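Local coordinates for periplasmic cell division protein (SufI) (Aquifex aeolicus, PDB 6SYY), which binds copper ions and, as a multicopper oxidase, probably oxidises its substrates with the electrons passed on to dioxygen, at residues 464-469 and 485-490; 459-464 and 475-480; 391-396 and 436-441; 261-266 and 291-296; 151-156 and 281-286. All coordinates share one frame; numbering follows the deposited sequence.

Contact 1: residues 464-469 and 485-490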
# COMPACT_ATOMS: atom_id res chain seq x y z
N GLU A 464 9.89 -16.67 7.14
CA GLU A 464 11.02 -16.57 8.06
C GLU A 464 11.81 -15.30 7.80
O GLU A 464 11.96 -14.87 6.65
CB GLU A 464 11.91 -17.81 7.91
CG GLU A 464 13.09 -17.90 8.85
CD GLU A 464 13.92 -19.14 8.59
OE1 GLU A 464 13.91 -19.63 7.44
OE2 GLU A 464 14.57 -19.64 9.53
N ARG A 465 12.32 -14.70 8.88
CA ARG A 465 13.25 -13.58 8.82
C ARG A 465 14.53 -14.01 9.50
O ARG A 465 14.50 -14.61 10.58
CB ARG A 465 12.69 -12.33 9.52
CG ARG A 465 11.23 -12.01 9.23
CD ARG A 465 10.87 -10.64 9.80
NE ARG A 465 11.55 -9.58 9.06
CZ ARG A 465 10.98 -8.85 8.10
NH1 ARG A 465 9.71 -9.04 7.78
NH2 ARG A 465 11.69 -7.92 7.48
N SER A 466 15.67 -13.72 8.87
CA SER A 466 16.94 -14.14 9.45
C SER A 466 17.33 -13.31 10.66
O SER A 466 18.15 -13.76 11.46
CB SER A 466 18.05 -14.08 8.41
OG SER A 466 18.27 -12.74 8.00
N LEU A 467 16.77 -12.11 10.80
CA LEU A 467 17.20 -11.20 11.85
C LEU A 467 16.37 -11.28 13.12
O LEU A 467 16.81 -10.80 14.16
CB LEU A 467 17.19 -9.75 11.32
CG LEU A 467 18.51 -9.18 10.80
CD1 LEU A 467 19.19 -10.13 9.82
CD2 LEU A 467 18.29 -7.82 10.17
N GLY A 468 15.18 -11.88 13.06
CA GLY A 468 14.34 -12.01 14.22
C GLY A 468 13.05 -12.75 13.93
O GLY A 468 12.86 -13.28 12.83
N PRO A 469 12.15 -12.81 14.90
CA PRO A 469 10.87 -13.47 14.67
C PRO A 469 10.01 -12.66 13.72
O PRO A 469 10.24 -11.47 13.49
CB PRO A 469 10.25 -13.54 16.07
CG PRO A 469 10.83 -12.37 16.78
CD PRO A 469 12.25 -12.25 16.26
N PRO A 485 18.39 -4.13 6.07
CA PRO A 485 19.78 -4.28 5.62
C PRO A 485 20.39 -5.56 6.16
O PRO A 485 20.24 -5.90 7.33
CB PRO A 485 20.47 -3.04 6.20
CG PRO A 485 19.40 -2.03 6.29
CD PRO A 485 18.15 -2.79 6.64
N MET A 486 21.08 -6.28 5.27
CA MET A 486 21.78 -7.52 5.61
C MET A 486 20.84 -8.60 6.13
O MET A 486 21.28 -9.53 6.83
CB MET A 486 22.91 -7.26 6.61
CG MET A 486 23.90 -6.18 6.17
SD MET A 486 24.55 -6.45 4.50
CE MET A 486 25.62 -5.02 4.30
N GLU A 487 19.55 -8.52 5.80
CA GLU A 487 18.57 -9.51 6.23
C GLU A 487 18.18 -10.42 5.07
O GLU A 487 18.18 -10.01 3.91
CB GLU A 487 17.31 -8.83 6.79
CG GLU A 487 16.20 -9.79 7.19
CD GLU A 487 15.04 -9.11 7.89
OE1 GLU A 487 14.59 -9.62 8.93
OE2 GLU A 487 14.58 -8.06 7.40
N THR A 488 17.87 -11.66 5.40
CA THR A 488 17.28 -12.61 4.47
C THR A 488 15.86 -12.92 4.93
O THR A 488 15.63 -13.17 6.12
CB THR A 488 18.11 -13.89 4.38
OG1 THR A 488 19.40 -13.59 3.82
CG2 THR A 488 17.41 -14.93 3.51
N VAL A 489 14.91 -12.87 4.00
CA VAL A 489 13.51 -13.16 4.27
C VAL A 489 13.05 -14.22 3.28
O VAL A 489 13.38 -14.16 2.10
CB VAL A 489 12.64 -11.89 4.16
CG1 VAL A 489 11.18 -12.19 4.47
CG2 VAL A 489 13.16 -10.80 5.08
N ARG A 490 12.30 -15.21 3.78
CA ARG A 490 11.74 -16.27 2.95
C ARG A 490 10.22 -16.16 2.93
O ARG A 490 9.58 -16.13 3.99
CB ARG A 490 12.17 -17.65 3.46
CG ARG A 490 13.65 -17.97 3.23
CD ARG A 490 14.12 -19.22 4.00
NE ARG A 490 13.53 -20.46 3.50
CZ ARG A 490 12.67 -21.21 4.19
NH1 ARG A 490 12.30 -20.86 5.42
NH2 ARG A 490 12.18 -22.32 3.65
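Glu-487 holds CG anti to its backbone N (chi1 177°) and runs on extended, while Arg-465 keeps CG beside its own backbone N and bends at chi3 (68°). NE and NH2 of Arg-465 grip the carboxylate side-on, one oxygen each: NE to Glu-487 OE1 at 3.0 Å, NH2 to Glu-487 OE2 at 2.9 Å. The two planes stand 56° apart, with both nitrogens above the carboxylate plane, and CG2 of Val-489 lies over the rim of one guanidinium face. NH2 also donates to Ile-482 O, NH1 forms a salt bridge with Asp-474, and Ala-484 N donates to Glu-487 OE2. A methionine in place of Arg-465 would probably leave the buried carboxylate of Glu-487 without its counter-charge and take away the salt bridge to Asp-474. On the opposite face of this antiparallel pair, Glu-464 OE1 meets Arg-490 NH1 at 2.9 Å. Where strand 461-465 gives out, Ser-466 N bonds Thr-488 O (2.8 Å), but the returning bond, from Thr-488 N, goes to the serine OG (2.8 Å), a hydroxyl standing in for a carbonyl. One ion pair is buried, the other at the surface; the buried one is likely to keep both partners charged.

Contact 2: residues 459-464 and 475-480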
# COMPACT_ATOMS: atom_id res chain seq x y z
N GLN A 459 -0.66 -12.75 -3.71
CA GLN A 459 -0.20 -12.53 -2.36
C GLN A 459 0.70 -13.69 -1.92
O GLN A 459 0.76 -14.73 -2.57
CB GLN A 459 -1.38 -12.36 -1.40
CG GLN A 459 -2.17 -11.08 -1.61
CD GLN A 459 -3.21 -11.20 -2.71
OE1 GLN A 459 -3.55 -12.30 -3.14
NE2 GLN A 459 -3.72 -10.06 -3.16
N PHE A 460 1.41 -13.49 -0.82
CA PHE A 460 2.32 -14.50 -0.30
C PHE A 460 2.23 -14.52 1.22
O PHE A 460 1.65 -13.63 1.85
CB PHE A 460 3.76 -14.24 -0.75
CG PHE A 460 4.28 -12.87 -0.38
CD1 PHE A 460 4.80 -12.62 0.88
CD2 PHE A 460 4.26 -11.84 -1.30
CE1 PHE A 460 5.27 -11.37 1.22
CE2 PHE A 460 4.74 -10.59 -0.97
CZ PHE A 460 5.24 -10.35 0.29
N GLN A 461 2.83 -15.55 1.81
CA GLN A 461 2.93 -15.70 3.25
C GLN A 461 4.39 -15.69 3.66
O GLN A 461 5.20 -16.42 3.08
CB GLN A 461 2.24 -16.98 3.71
CG GLN A 461 0.76 -17.01 3.39
CD GLN A 461 0.15 -18.36 3.63
OE1 GLN A 461 0.85 -19.33 3.93
NE2 GLN A 461 -1.17 -18.44 3.51
N VAL A 462 4.73 -14.85 4.63
CA VAL A 462 6.11 -14.72 5.08
C VAL A 462 6.46 -15.94 5.93
O VAL A 462 5.78 -16.24 6.92
CB VAL A 462 6.31 -13.42 5.87
CG1 VAL A 462 7.73 -13.36 6.42
CG2 VAL A 462 6.02 -12.22 4.99
N LEU A 463 7.51 -16.64 5.54
CA LEU A 463 7.93 -17.83 6.27
C LEU A 463 8.89 -17.50 7.40
O LEU A 463 8.71 -17.99 8.52
CB LEU A 463 8.57 -18.84 5.32
CG LEU A 463 7.69 -19.37 4.20
CD1 LEU A 463 8.43 -20.43 3.41
CD2 LEU A 463 6.39 -19.92 4.76
N GLU A 464 9.89 -16.67 7.14
CA GLU A 464 11.02 -16.57 8.06
C GLU A 464 11.81 -15.30 7.80
O GLU A 464 11.96 -14.87 6.65
CB GLU A 464 11.91 -17.81 7.91
CG GLU A 464 13.09 -17.90 8.85
CD GLU A 464 13.92 -19.14 8.59
OE1 GLU A 464 13.91 -19.63 7.44
OE2 GLU A 464 14.57 -19.64 9.53
N LEU A 475 2.25 -11.31 9.19
CA LEU A 475 1.38 -12.46 9.13
C LEU A 475 0.38 -12.33 7.99
O LEU A 475 0.29 -11.30 7.31
CB LEU A 475 0.65 -12.66 10.46
CG LEU A 475 1.57 -12.77 11.68
CD1 LEU A 475 0.77 -12.85 12.96
CD2 LEU A 475 2.48 -13.99 11.54
N GLY A 476 -0.40 -13.39 7.78
CA GLY A 476 -1.45 -13.36 6.79
C GLY A 476 -0.94 -13.34 5.36
O GLY A 476 0.21 -13.68 5.06
N TRP A 477 -1.84 -12.94 4.46
CA TRP A 477 -1.54 -12.82 3.04
C TRP A 477 -0.94 -11.43 2.79
O TRP A 477 -1.62 -10.42 2.96
CB TRP A 477 -2.80 -13.02 2.20
CG TRP A 477 -3.32 -14.43 2.18
CD1 TRP A 477 -4.44 -14.91 2.81
CD2 TRP A 477 -2.76 -15.55 1.46
NE1 TRP A 477 -4.60 -16.25 2.54
CE2 TRP A 477 -3.59 -16.66 1.72
CE3 TRP A 477 -1.65 -15.71 0.63
CZ2 TRP A 477 -3.33 -17.92 1.18
CZ3 TRP A 477 -1.39 -16.96 0.10
CH2 TRP A 477 -2.23 -18.05 0.37
N LYS A 478 0.33 -11.39 2.41
CA LYS A 478 1.04 -10.14 2.18
C LYS A 478 1.28 -9.96 0.68
O LYS A 478 1.23 -10.92 -0.09
CB LYS A 478 2.37 -10.14 2.93
CG LYS A 478 2.24 -10.33 4.43
CD LYS A 478 1.88 -9.03 5.12
CE LYS A 478 3.03 -8.05 5.05
NZ LYS A 478 2.63 -6.70 5.53
N ASP A 479 1.55 -8.71 0.28
CA ASP A 479 2.12 -8.46 -1.04
C ASP A 479 3.34 -7.54 -1.00
O ASP A 479 3.95 -7.31 -2.05
CB ASP A 479 1.07 -7.90 -2.02
CG ASP A 479 0.52 -6.54 -1.62
OD1 ASP A 479 1.31 -5.61 -1.33
OD2 ASP A 479 -0.72 -6.39 -1.64
N THR A 480 3.72 -7.03 0.17
CA THR A 480 4.92 -6.21 0.33
C THR A 480 5.60 -6.59 1.64
O THR A 480 5.00 -6.44 2.71
CB THR A 480 4.58 -4.71 0.33
OG1 THR A 480 3.82 -4.39 -0.85
CG2 THR A 480 5.85 -3.88 0.37
O HOH W 1 -3.02 -7.88 -1.73
O HOH W 2 2.53 -13.85 6.05
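Phe-460 N donates to Lys-478 O at 2.7 Å, and Lys-478 N returns a bond to Phe-460 O, also 2.7 Å long; this makes a single antiparallel bridge between Phe-460, just ahead of Gln-461, and the irregular loop 475-480. The same Lys-478 O sits over one face of the phenyl ring, 3.4 Å from CD2 of Phe-460 and toward the rim. The chi1 of Phe-460 (56°) sets CG between its backbone N and carbonyl carbon. At the ring's far side CE1 of Phe-460 lies 3.6 Å from Lys-478 CB. On the other flank Gln-461 lies across the indole of Trp-477. Its CG makes a CH-pi contact, 4.1 Å from the centroid of the six-membered ring of Trp-477, and its NE2 comes to 3.2 Å from CZ2. The amide is tilted 48° to the indole, its orientation fixed by Thr-386 O and Ile-388 N. One water joins Gln-459 NE2 to Asp-479 OD2; Gln-459 also bonds Arg-123 NE through OE1 and Asp-151 OD1 through NE2, and Asp-479 OD2 has a salt bridge with Arg-300. Asp-479 is a second-shell residue of the copper cluster: OD1 bonds His-120 NE2 and its backbone O bonds His-454 ND1. The Phe-460 ring packs on Ile-491 and Val-493 of strand 488-495 and on Ile-455 of strand 451-455, between two sheets, while the loop runs on into strand 480-483.

Contact 3: residues 391-396 and 436-441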
# COMPACT_ATOMS: atom_id res chain seq x y z
N ASP A 391 6.07 -28.08 0.82
CA ASP A 391 6.84 -29.29 0.54
C ASP A 391 7.07 -29.42 -0.96
O ASP A 391 6.14 -29.27 -1.76
CB ASP A 391 6.11 -30.52 1.07
CG ASP A 391 5.73 -30.39 2.53
OD1 ASP A 391 6.14 -29.40 3.17
OD2 ASP A 391 5.01 -31.28 3.04
N GLY A 392 8.32 -29.69 -1.34
CA GLY A 392 8.65 -29.85 -2.75
C GLY A 392 8.50 -28.60 -3.59
O GLY A 392 8.38 -28.70 -4.81
N ALA A 393 8.51 -27.43 -2.97
CA ALA A 393 8.39 -26.18 -3.71
C ALA A 393 9.73 -25.78 -4.31
O ALA A 393 10.80 -26.11 -3.79
CB ALA A 393 7.89 -25.06 -2.79
N GLN A 394 9.67 -25.07 -5.43
CA GLN A 394 10.87 -24.51 -6.03
C GLN A 394 11.32 -23.29 -5.24
O GLN A 394 10.49 -22.50 -4.75
CB GLN A 394 10.64 -24.13 -7.49
CG GLN A 394 10.25 -25.29 -8.38
CD GLN A 394 10.09 -24.87 -9.83
OE1 GLN A 394 10.65 -23.85 -10.25
NE2 GLN A 394 9.32 -25.64 -10.59
N VAL A 395 12.63 -23.12 -5.11
CA VAL A 395 13.21 -21.96 -4.45
C VAL A 395 13.73 -21.01 -5.52
O VAL A 395 14.38 -21.43 -6.48
CB VAL A 395 14.33 -22.36 -3.48
CG1 VAL A 395 14.92 -21.12 -2.82
CG2 VAL A 395 13.81 -23.34 -2.44
N GLN A 396 13.42 -19.73 -5.36
CA GLN A 396 13.91 -18.68 -6.23
C GLN A 396 14.62 -17.66 -5.35
O GLN A 396 13.97 -16.97 -4.56
CB GLN A 396 12.77 -18.04 -7.02
CG GLN A 396 13.15 -17.52 -8.38
CD GLN A 396 13.66 -18.61 -9.29
OE1 GLN A 396 12.89 -19.43 -9.80
NE2 GLN A 396 14.97 -18.63 -9.51
N GLY A 436 0.17 -22.76 -11.02
CA GLY A 436 0.01 -23.67 -9.90
C GLY A 436 1.28 -24.00 -9.15
O GLY A 436 1.21 -24.67 -8.11
N ASP A 437 2.44 -23.55 -9.63
CA ASP A 437 3.69 -23.79 -8.91
C ASP A 437 3.67 -23.09 -7.56
O ASP A 437 3.27 -21.93 -7.45
CB ASP A 437 4.88 -23.29 -9.73
CG ASP A 437 5.26 -24.23 -10.86
OD1 ASP A 437 4.60 -25.28 -11.01
OD2 ASP A 437 6.21 -23.91 -11.60
N VAL A 438 4.10 -23.81 -6.53
CA VAL A 438 4.45 -23.19 -5.26
C VAL A 438 5.92 -22.84 -5.30
O VAL A 438 6.77 -23.68 -5.63
CB VAL A 438 4.13 -24.12 -4.08
CG1 VAL A 438 4.50 -23.44 -2.77
CG2 VAL A 438 2.66 -24.50 -4.09
N VAL A 439 6.24 -21.58 -5.00
CA VAL A 439 7.60 -21.08 -5.05
C VAL A 439 7.92 -20.44 -3.71
O VAL A 439 7.12 -19.67 -3.17
CB VAL A 439 7.80 -20.06 -6.19
CG1 VAL A 439 9.25 -19.60 -6.24
CG2 VAL A 439 7.37 -20.66 -7.51
N ILE A 440 9.09 -20.76 -3.16
CA ILE A 440 9.66 -20.04 -2.04
C ILE A 440 10.61 -19.00 -2.60
O ILE A 440 11.61 -19.35 -3.24
CB ILE A 440 10.38 -20.97 -1.06
CG1 ILE A 440 9.39 -21.96 -0.43
CG2 ILE A 440 11.10 -20.17 0.02
CD1 ILE A 440 10.03 -22.93 0.54
N ILE A 441 10.30 -17.73 -2.39
CA ILE A 441 11.19 -16.65 -2.80
C ILE A 441 12.04 -16.26 -1.61
O ILE A 441 11.53 -16.11 -0.49
CB ILE A 441 10.39 -15.45 -3.35
CG1 ILE A 441 9.70 -15.83 -4.66
CG2 ILE A 441 11.31 -14.26 -3.57
CD1 ILE A 441 9.03 -14.67 -5.35
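Ala-393 points its CB at the neighbouring strand, into the angle between two side chains: Val-438 CG1 lies 3.8 Å from Ala-393 CB, and Ile-440 CG1 lies 4.2 Å from the same methyl. Ile-440 presents that branch by setting CG1 anti to its carbonyl carbon (chi1 -64°). Val-395 stands beside Ile-440 on the same face of the sheet, but only loosely, with Val-395 CG2 4.4 Å from Ile-440 CB. The other face carries Gln-394 next to Val-439 and Gln-396 next to Ile-441. There Val-439 CG1 leans on Gln-396 CB at 3.9 Å; beyond CB the glutamine bends at chi2 (61°) and its amide leaves the partner strand.

The backbones beneath are parallel, though twisted 39° against each other. Ile-440 serves both ways: its N donates to Gln-394 O at 2.7 Å, and its O accepts from Gln-396 N at 2.8 Å. The bond at the start is longer, Gln-394 N to Val-438 O at 3.2 Å. Asp-437 turns to its own loop, its OD2 accepting from Asn-434 N.

Strand 394-402 lies between 407-409 and 437-445, and 437-445 continues the sheet to 488-495. Ile-441 packs on Ile-491 and Val-493 of that next strand, Ile-440 lies against Arg-490 on the opposite face, and Gln-394, Gln-396 and Val-439 rest on Gln-433 of strand 432-433 in the facing sheet.

Contact 4: residues 261-266 and 291-296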
# COMPACT_ATOMS: atom_id res chain seq x y z
N TYR A 261 7.29 3.76 8.65
CA TYR A 261 6.82 4.26 9.94
C TYR A 261 6.81 3.14 10.97
O TYR A 261 6.50 1.99 10.65
CB TYR A 261 5.42 4.85 9.83
CG TYR A 261 5.34 5.98 8.84
CD1 TYR A 261 5.12 5.74 7.49
CD2 TYR A 261 5.50 7.30 9.25
CE1 TYR A 261 5.06 6.76 6.58
CE2 TYR A 261 5.44 8.33 8.35
CZ TYR A 261 5.22 8.06 7.01
OH TYR A 261 5.16 9.08 6.11
N ARG A 262 7.14 3.50 12.20
CA ARG A 262 6.98 2.62 13.36
C ARG A 262 5.97 3.33 14.26
O ARG A 262 6.32 4.27 14.98
CB ARG A 262 8.32 2.38 14.06
CG ARG A 262 8.26 1.34 15.18
CD ARG A 262 9.63 1.07 15.80
NE ARG A 262 10.56 0.42 14.88
CZ ARG A 262 10.63 -0.90 14.69
NH1 ARG A 262 9.83 -1.72 15.35
NH2 ARG A 262 11.52 -1.40 13.84
N LEU A 263 4.71 2.89 14.21
CA LEU A 263 3.60 3.62 14.80
C LEU A 263 3.19 3.04 16.14
O LEU A 263 3.02 1.83 16.28
CB LEU A 263 2.40 3.60 13.85
CG LEU A 263 2.67 4.11 12.44
CD1 LEU A 263 1.43 3.92 11.60
CD2 LEU A 263 3.09 5.57 12.47
N ALA A 264 3.00 3.92 17.13
CA ALA A 264 2.46 3.55 18.43
C ALA A 264 1.38 4.56 18.82
O ALA A 264 1.27 5.64 18.23
CB ALA A 264 3.55 3.49 19.51
N LEU A 265 0.58 4.19 19.82
CA LEU A 265 -0.46 5.05 20.37
C LEU A 265 -0.07 5.39 21.80
O LEU A 265 -0.06 4.52 22.67
CB LEU A 265 -1.82 4.37 20.31
CG LEU A 265 -2.38 4.23 18.89
CD1 LEU A 265 -3.57 3.29 18.85
CD2 LEU A 265 -2.76 5.60 18.35
N LEU A 266 0.26 6.66 22.03
CA LEU A 266 0.71 7.12 23.34
C LEU A 266 -0.46 7.77 24.06
O LEU A 266 -1.09 8.70 23.54
CB LEU A 266 1.88 8.09 23.20
CG LEU A 266 3.06 7.55 22.40
CD1 LEU A 266 4.23 8.51 22.46
CD2 LEU A 266 3.45 6.18 22.93
N ASN A 291 1.60 -3.32 20.59
CA ASN A 291 1.71 -1.93 21.01
C ASN A 291 2.51 -1.09 20.02
O ASN A 291 2.80 0.08 20.30
CB ASN A 291 2.31 -1.82 22.43
CG ASN A 291 3.63 -2.57 22.57
OD1 ASN A 291 4.49 -2.51 21.69
ND2 ASN A 291 3.79 -3.27 23.68
N GLU A 292 2.86 -1.66 18.87
CA GLU A 292 3.46 -0.90 17.78
C GLU A 292 3.38 -1.72 16.50
O GLU A 292 3.27 -2.95 16.53
CB GLU A 292 4.92 -0.52 18.07
CG GLU A 292 5.85 -1.70 18.23
CD GLU A 292 7.31 -1.30 18.13
OE1 GLU A 292 7.90 -1.50 17.05
OE2 GLU A 292 7.86 -0.79 19.12
N ILE A 293 3.43 -1.02 15.37
CA ILE A 293 3.44 -1.65 14.05
C ILE A 293 4.42 -0.92 13.15
O ILE A 293 4.52 0.31 13.19
CB ILE A 293 2.04 -1.68 13.40
CG1 ILE A 293 1.43 -0.27 13.36
CG2 ILE A 293 1.13 -2.66 14.12
CD1 ILE A 293 0.20 -0.18 12.49
N LEU A 294 5.15 -1.69 12.35
CA LEU A 294 6.07 -1.17 11.36
C LEU A 294 5.40 -1.30 10.00
O LEU A 294 4.97 -2.40 9.63
CB LEU A 294 7.39 -1.94 11.39
CG LEU A 294 8.59 -1.44 10.59
CD1 LEU A 294 9.04 -0.08 11.09
CD2 LEU A 294 9.72 -2.45 10.69
N VAL A 295 5.29 -0.20 9.27
CA VAL A 295 4.59 -0.18 7.99
C VAL A 295 5.45 0.55 6.97
O VAL A 295 5.77 1.73 7.15
CB VAL A 295 3.19 0.44 8.11
CG1 VAL A 295 3.22 1.69 8.98
CG2 VAL A 295 2.61 0.73 6.73
N ALA A 296 5.83 -0.14 5.93
CA ALA A 296 6.65 0.39 4.86
C ALA A 296 5.78 0.87 3.71
O ALA A 296 4.58 0.56 3.65
CB ALA A 296 7.62 -0.68 4.36
O HOH W 3 0.77 1.81 21.29
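Leu-263 and Val-295 meet on the tightly packed face of this strand pair, CD1 of the leucine 3.9 Å from CG1 of the valine. That CG1 is also 3.9 Å from Tyr-261 CB, and Leu-263 CB lies 4.0 Å from Ile-293 CG1. Ile-301 and Ile-303 of strand 300-306 close over Ile-293, which buries this side. The pairing is regular antiparallel, with Tyr-261 opposite Val-295 and Leu-263 opposite Ile-293 as hydrogen-bonded pairs, within the beta-sandwich of a cupredoxin-like domain; strand 315-321 runs along the far edge of 261-267. The other face is more polar. Arg-262 sends CG anti to its backbone N (chi1 -173°), and its NH1 makes a short 2.6 Å salt bridge to Glu-292 OE1, which lies in the guanidinium plane. Glu-292 OE2 has a second salt bridge, with Arg-271. Leu-294 CD1 covers one guanidinium face near the rim, while Leu-294 CD2 is 3.8 Å from Arg-262 NH2, whose own bond goes to His-323 O. An alanine in place of Arg-262 would probably leave Glu-292 OE1 without its counter-charge and open a gap beside Leu-294. Toward exposed Asn-291 the strands part, and a water takes over, accepting from Leu-265 N at 2.8 Å and donating to Asn-291 O.

Contact 5: residues 151-156 and 281-286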
# COMPACT_ATOMS: atom_id res chain seq x y z
N ASP A 151 -9.98 -11.15 -4.97
CA ASP A 151 -9.19 -10.96 -3.77
C ASP A 151 -10.07 -10.95 -2.52
O ASP A 151 -11.28 -10.69 -2.58
CB ASP A 151 -8.40 -9.66 -3.87
CG ASP A 151 -7.19 -9.79 -4.77
OD1 ASP A 151 -6.21 -10.45 -4.36
OD2 ASP A 151 -7.23 -9.26 -5.90
N ARG A 152 -9.45 -11.24 -1.39
CA ARG A 152 -10.14 -11.21 -0.11
C ARG A 152 -10.40 -9.78 0.32
O ARG A 152 -9.67 -8.85 -0.06
CB ARG A 152 -9.32 -11.93 0.96
CG ARG A 152 -8.75 -13.24 0.50
CD ARG A 152 -7.75 -13.80 1.49
NE ARG A 152 -8.37 -14.20 2.75
CZ ARG A 152 -8.02 -13.73 3.94
NH1 ARG A 152 -7.05 -12.83 4.05
NH2 ARG A 152 -8.64 -14.16 5.03
N SER A 153 -11.44 -9.59 1.13
CA SER A 153 -11.76 -8.27 1.64
C SER A 153 -10.57 -7.68 2.36
O SER A 153 -9.80 -8.40 3.01
CB SER A 153 -12.96 -8.33 2.58
OG SER A 153 -12.66 -9.09 3.74
N GLY A 154 -10.39 -6.38 2.24
CA GLY A 154 -9.27 -5.72 2.87
C GLY A 154 -9.03 -4.36 2.24
O GLY A 154 -9.86 -3.84 1.50
N THR A 155 -7.85 -3.82 2.55
CA THR A 155 -7.46 -2.49 2.11
C THR A 155 -6.44 -2.60 0.97
O THR A 155 -5.34 -3.13 1.16
CB THR A 155 -6.87 -1.69 3.27
OG1 THR A 155 -7.82 -1.61 4.33
CG2 THR A 155 -6.49 -0.29 2.80
N TYR A 156 -6.81 -2.08 -0.19
CA TYR A 156 -5.95 -2.11 -1.36
C TYR A 156 -5.64 -0.67 -1.77
O TYR A 156 -5.99 0.28 -1.07
CB TYR A 156 -6.60 -2.95 -2.47
CG TYR A 156 -6.79 -4.40 -2.04
CD1 TYR A 156 -5.87 -5.37 -2.41
CD2 TYR A 156 -7.86 -4.78 -1.24
CE1 TYR A 156 -6.02 -6.69 -2.01
CE2 TYR A 156 -8.03 -6.10 -0.84
CZ TYR A 156 -7.10 -7.05 -1.23
OH TYR A 156 -7.26 -8.36 -0.83
N GLY A 281 -3.20 -8.42 2.01
CA GLY A 281 -4.04 -9.44 1.41
C GLY A 281 -5.26 -9.81 2.24
O GLY A 281 -5.81 -10.90 2.08
N GLY A 282 -5.68 -8.92 3.13
CA GLY A 282 -6.93 -9.11 3.84
C GLY A 282 -6.74 -9.45 5.31
O GLY A 282 -5.70 -9.19 5.92
N LEU A 283 -7.79 -10.05 5.87
CA LEU A 283 -7.86 -10.26 7.31
C LEU A 283 -6.93 -11.38 7.74
O LEU A 283 -6.74 -12.36 7.03
CB LEU A 283 -9.30 -10.61 7.72
CG LEU A 283 -10.35 -9.51 7.56
CD1 LEU A 283 -11.75 -10.10 7.51
CD2 LEU A 283 -10.25 -8.47 8.68
N LEU A 284 -6.34 -11.22 8.93
CA LEU A 284 -5.65 -12.32 9.58
C LEU A 284 -6.67 -13.33 10.10
O LEU A 284 -7.89 -13.13 10.03
CB LEU A 284 -4.79 -11.81 10.74
CG LEU A 284 -3.71 -10.79 10.39
CD1 LEU A 284 -2.94 -10.39 11.63
CD2 LEU A 284 -2.78 -11.35 9.34
N ASP A 285 -6.17 -14.44 10.63
CA ASP A 285 -7.07 -15.45 11.18
C ASP A 285 -7.72 -14.97 12.47
O ASP A 285 -8.93 -15.14 12.67
CB ASP A 285 -6.31 -16.77 11.40
CG ASP A 285 -5.10 -16.61 12.31
OD1 ASP A 285 -4.44 -15.55 12.24
OD2 ASP A 285 -4.82 -17.54 13.09
N THR A 286 -6.94 -14.36 13.36
CA THR A 286 -7.41 -13.84 14.63
C THR A 286 -6.76 -12.48 14.86
O THR A 286 -5.73 -12.17 14.25
CB THR A 286 -7.05 -14.76 15.80
OG1 THR A 286 -5.63 -14.77 15.97
CG2 THR A 286 -7.55 -16.18 15.56
O HOH W 4 -10.13 -10.85 4.01
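A side chain gripping bare backbone makes this buried junction, in which Arg-152 from the first cupredoxin-like domain reaches the turn into strand 282-290 of the second. The arginine bends at chi3 (67°) and offers its guanidinium edge to two carbonyls. NH1 donates to Gly-281 O at 3.0 Å and to Leu-283 O at 3.0 Å, while NH2 adds a longer bond to Leu-283 O (3.3 Å), so one carbonyl is held by two nitrogens. Both bonds to Leu-283 O lie almost in the guanidinium plane. A water sits over the centre of one face of that group, donating to Ser-153 O at 2.7 Å and accepting from Leu-283 N at 3.1 Å. The backbones come close because glycine faces glycine: the CA atoms of Gly-154 and Gly-282 are 4.2 Å apart, and a CB on Gly-282 would run into Ser-153 O and Arg-152 NH1. Tyr-156 secures the arginine's own backbone, its OH donating to Arg-152 O at 2.6 Å. Ser-153 turns its hydroxyl to Asp-182, and Trp-477, from a loop of the third domain, packs against Arg-152. Three domains thus converge here, as in other three-domain multicopper oxidases, near the copper cluster, with the side chain of Tyr-156 about 6 Å from that of copper ligand His-120.

Contact 5 opens first along the chain and interleaves with contact 4: segments 261-266 and 281-286 both come before 291-296. Contact 3 follows, and contacts 2 and 1 interleave at the C-terminal end. Contacts 1, 2 and 3 share one sheet of the third domain, their centres 13 to 18 Å apart; contacts 1 and 2 both use strand 461-465, and contact 3 lies across strand 488-495 from it. Contact 2 touches contact 5, centres 11 Å apart: Trp-477 O with Gly-281 N ties the third domain to the second, and Gln-459 NE2 with Asp-151 OD1 ties it to the first, near the copper cluster. Contact 4, in the second domain, lies about 32 Å from contact 3, centre to centre.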